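Local coordinates for leucine aminopeptidase 1 (Caenorhabditis elegans, PDB 2HC9) that removes N-terminal amino acids, preferably leucine, from peptides as a zinc-dependent M17 aminopeptidase and probably serves in digestion, at the interface of chains A and B. Coordinates in Å, arbitrary orientation; residue numbers count along the deposited sequence, not the author numbering. Chains: chain A/B, Leucine aminopeptidase 1.

The interface of chains A and B. Residues chain A 256, 266, 269-271; chain B 262, 316-317, 331, 426.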
loop_
_atom_site.group_PDB
_atom_site.type_symbol
_atom_site.label_atom_id
_atom_site.label_comp_id
_atom_site.label_asym_id
_atom_site.label_seq_id
_atom_site.Cartn_x
_atom_site.Cartn_y
_atom_site.Cartn_z
ATOM N N TYR A 256 21.940 11.952 -10.608
ATOM C CA TYR A 256 21.177 10.928 -9.902
ATOM C C TYR A 256 20.033 11.585 -9.198
ATOM O O TYR A 256 20.200 12.653 -8.617
ATOM C CB TYR A 256 22.041 10.213 -8.841
ATOM C CG TYR A 256 21.407 8.919 -8.430
ATOM C CD1 TYR A 256 21.616 7.754 -9.179
ATOM C CD2 TYR A 256 20.551 8.863 -7.325
ATOM C CE1 TYR A 256 21.015 6.544 -8.814
ATOM C CE2 TYR A 256 19.960 7.677 -6.942
ATOM C CZ TYR A 256 20.185 6.537 -7.678
ATOM O OH TYR A 256 19.579 5.401 -7.267
ATOM N N LYS A 266 11.805 1.916 -2.827
ATOM C CA LYS A 266 12.819 0.867 -3.045
ATOM C C LYS A 266 12.881 0.437 -4.506
ATOM O O LYS A 266 13.974 0.208 -5.050
ATOM C CB LYS A 266 12.496 -0.350 -2.179
ATOM C CG LYS A 266 13.532 -1.474 -2.330
ATOM C CD LYS A 266 13.390 -2.483 -1.193
ATOM C CE LYS A 266 14.742 -2.900 -0.645
ATOM N NZ LYS A 266 14.628 -4.082 0.295
ATOM N N MET A 269 13.677 3.843 -7.170
ATOM C CA MET A 269 14.970 4.546 -7.218
ATOM C C MET A 269 16.010 3.926 -8.165
ATOM O O MET A 269 16.809 4.657 -8.764
ATOM C CB MET A 269 15.575 4.739 -5.811
ATOM C CG MET A 269 16.634 5.837 -5.770
ATOM S SD MET A 269 17.458 5.973 -4.161
ATOM C CE MET A 269 16.102 6.558 -3.136
ATOM N N PRO A 270 16.047 2.580 -8.291
ATOM C CA PRO A 270 16.941 2.061 -9.333
ATOM C C PRO A 270 16.586 2.658 -10.713
ATOM O O PRO A 270 15.412 2.978 -10.972
ATOM C CB PRO A 270 16.661 0.552 -9.323
ATOM C CG PRO A 270 16.170 0.251 -7.892
ATOM C CD PRO A 270 15.374 1.505 -7.531
ATOM N N ASN A 271 17.606 2.820 -11.554
ATOM C CA ASN A 271 17.525 3.484 -12.871
ATOM C C ASN A 271 17.727 4.985 -12.828
ATOM O O ASN A 271 17.855 5.597 -13.882
ATOM C CB ASN A 271 16.220 3.209 -13.655
ATOM C CG ASN A 271 15.928 1.729 -13.829
ATOM O OD1 ASN A 271 16.830 0.891 -13.777
ATOM N ND2 ASN A 271 14.655 1.413 -14.070
ATOM N N GLN B 262 17.774 3.163 -0.198
ATOM C CA GLN B 262 16.538 2.383 -0.318
ATOM C C GLN B 262 16.087 2.016 1.096
ATOM O O GLN B 262 16.252 0.887 1.574
ATOM C CB GLN B 262 16.712 1.154 -1.217
ATOM C CG GLN B 262 16.809 1.567 -2.700
ATOM C CD GLN B 262 17.463 0.503 -3.530
ATOM O OE1 GLN B 262 18.662 0.252 -3.385
ATOM N NE2 GLN B 262 16.691 -0.125 -4.414
ATOM N N PRO B 316 21.181 2.914 -5.478
ATOM C CA PRO B 316 21.009 1.829 -6.464
ATOM C C PRO B 316 21.364 2.307 -7.870
ATOM O O PRO B 316 20.964 3.410 -8.256
ATOM C CB PRO B 316 19.518 1.486 -6.386
ATOM C CG PRO B 316 18.875 2.710 -5.715
ATOM C CD PRO B 316 19.917 3.292 -4.819
ATOM N N ASP B 317 22.123 1.470 -8.579
ATOM C CA ASP B 317 22.789 1.731 -9.874
ATOM C C ASP B 317 24.302 1.824 -9.701
ATOM O O ASP B 317 25.046 1.576 -10.669
ATOM C CB ASP B 317 22.331 3.010 -10.591
ATOM C CG ASP B 317 20.907 2.926 -11.115
ATOM O OD1 ASP B 317 20.278 1.843 -11.072
ATOM O OD2 ASP B 317 20.423 3.988 -11.560
ATOM N N ASN B 331 21.836 -2.823 -6.813
ATOM C CA ASN B 331 20.460 -2.377 -7.067
ATOM C C ASN B 331 19.598 -2.374 -5.813
ATOM O O ASN B 331 18.420 -2.045 -5.862
ATOM C CB ASN B 331 19.809 -3.187 -8.206
ATOM C CG ASN B 331 19.671 -4.667 -7.881
ATOM O OD1 ASN B 331 20.464 -5.231 -7.118
ATOM N ND2 ASN B 331 18.659 -5.310 -8.468
ATOM N N LEU B 426 15.045 -7.551 -7.605
ATOM C CA LEU B 426 13.926 -6.884 -6.949
ATOM C C LEU B 426 12.581 -7.352 -7.494
ATOM O O LEU B 426 11.531 -6.834 -7.106
ATOM C CB LEU B 426 14.048 -5.361 -7.087
ATOM C CG LEU B 426 15.247 -4.720 -6.374
ATOM C CD1 LEU B 426 15.221 -3.202 -6.594
ATOM C CD2 LEU B 426 15.219 -5.031 -4.885
HETATM O O HOH W 1 19.611 0.926 -13.657
#
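The side-chain amide nitrogen NE2 of B:Gln262 is gripped by two backbone carbonyls, one from each chain. B:Gln262 NE2 donates to A:Lys266 O across the interface at 2.8 Å. The same NE2 of B:Gln262 donates to B:Asn331 O in its own chain at 3.0 Å. Both acceptors lie in the plane of the amide, which fixes its rotation. A:Lys266 O receives on a lone pair, whereas at B:Asn331 O the donor is tilted 33° from the carbonyl plane. B:Asn331 helps to position the glutamine and also borders A:Pro270.

A:Pro270 sits beside this amide. CG of A:Pro270 meets CD1 of B:Leu426 at 3.8 Å and also CB of B:Pro316, so the ring is packed among several chain B groups. The B:Pro316 ring packs against both A:Pro270 and A:Met269, with its CD 3.7 Å from SD of the methionine. A:Tyr256 reaches the same proline with its tip. With CG anti to the backbone N (chi1 -163°), the ring of A:Tyr256 extends toward chain B and its phenol OH donates to O of B:Pro316 at 2.6 Å, on a lone pair in the carbonyl plane.

B:Asp317 caps the backbone of A:Asn271. Its OD1 takes the N-H through the syn lone pair in a nearly straight bond (169° at H).

The patch joins loops of two subunits in the deposited hexamer, with the short strand 256-257 contributed by chain A. Its centre is about 8 Å from the catalytic lysine A:Lys264, so the contact may help to hold the catalytic loop. Water 1 bridges OD1 of A:Asn271 and OD1 of B:Asp317, at 2.8 Å from each.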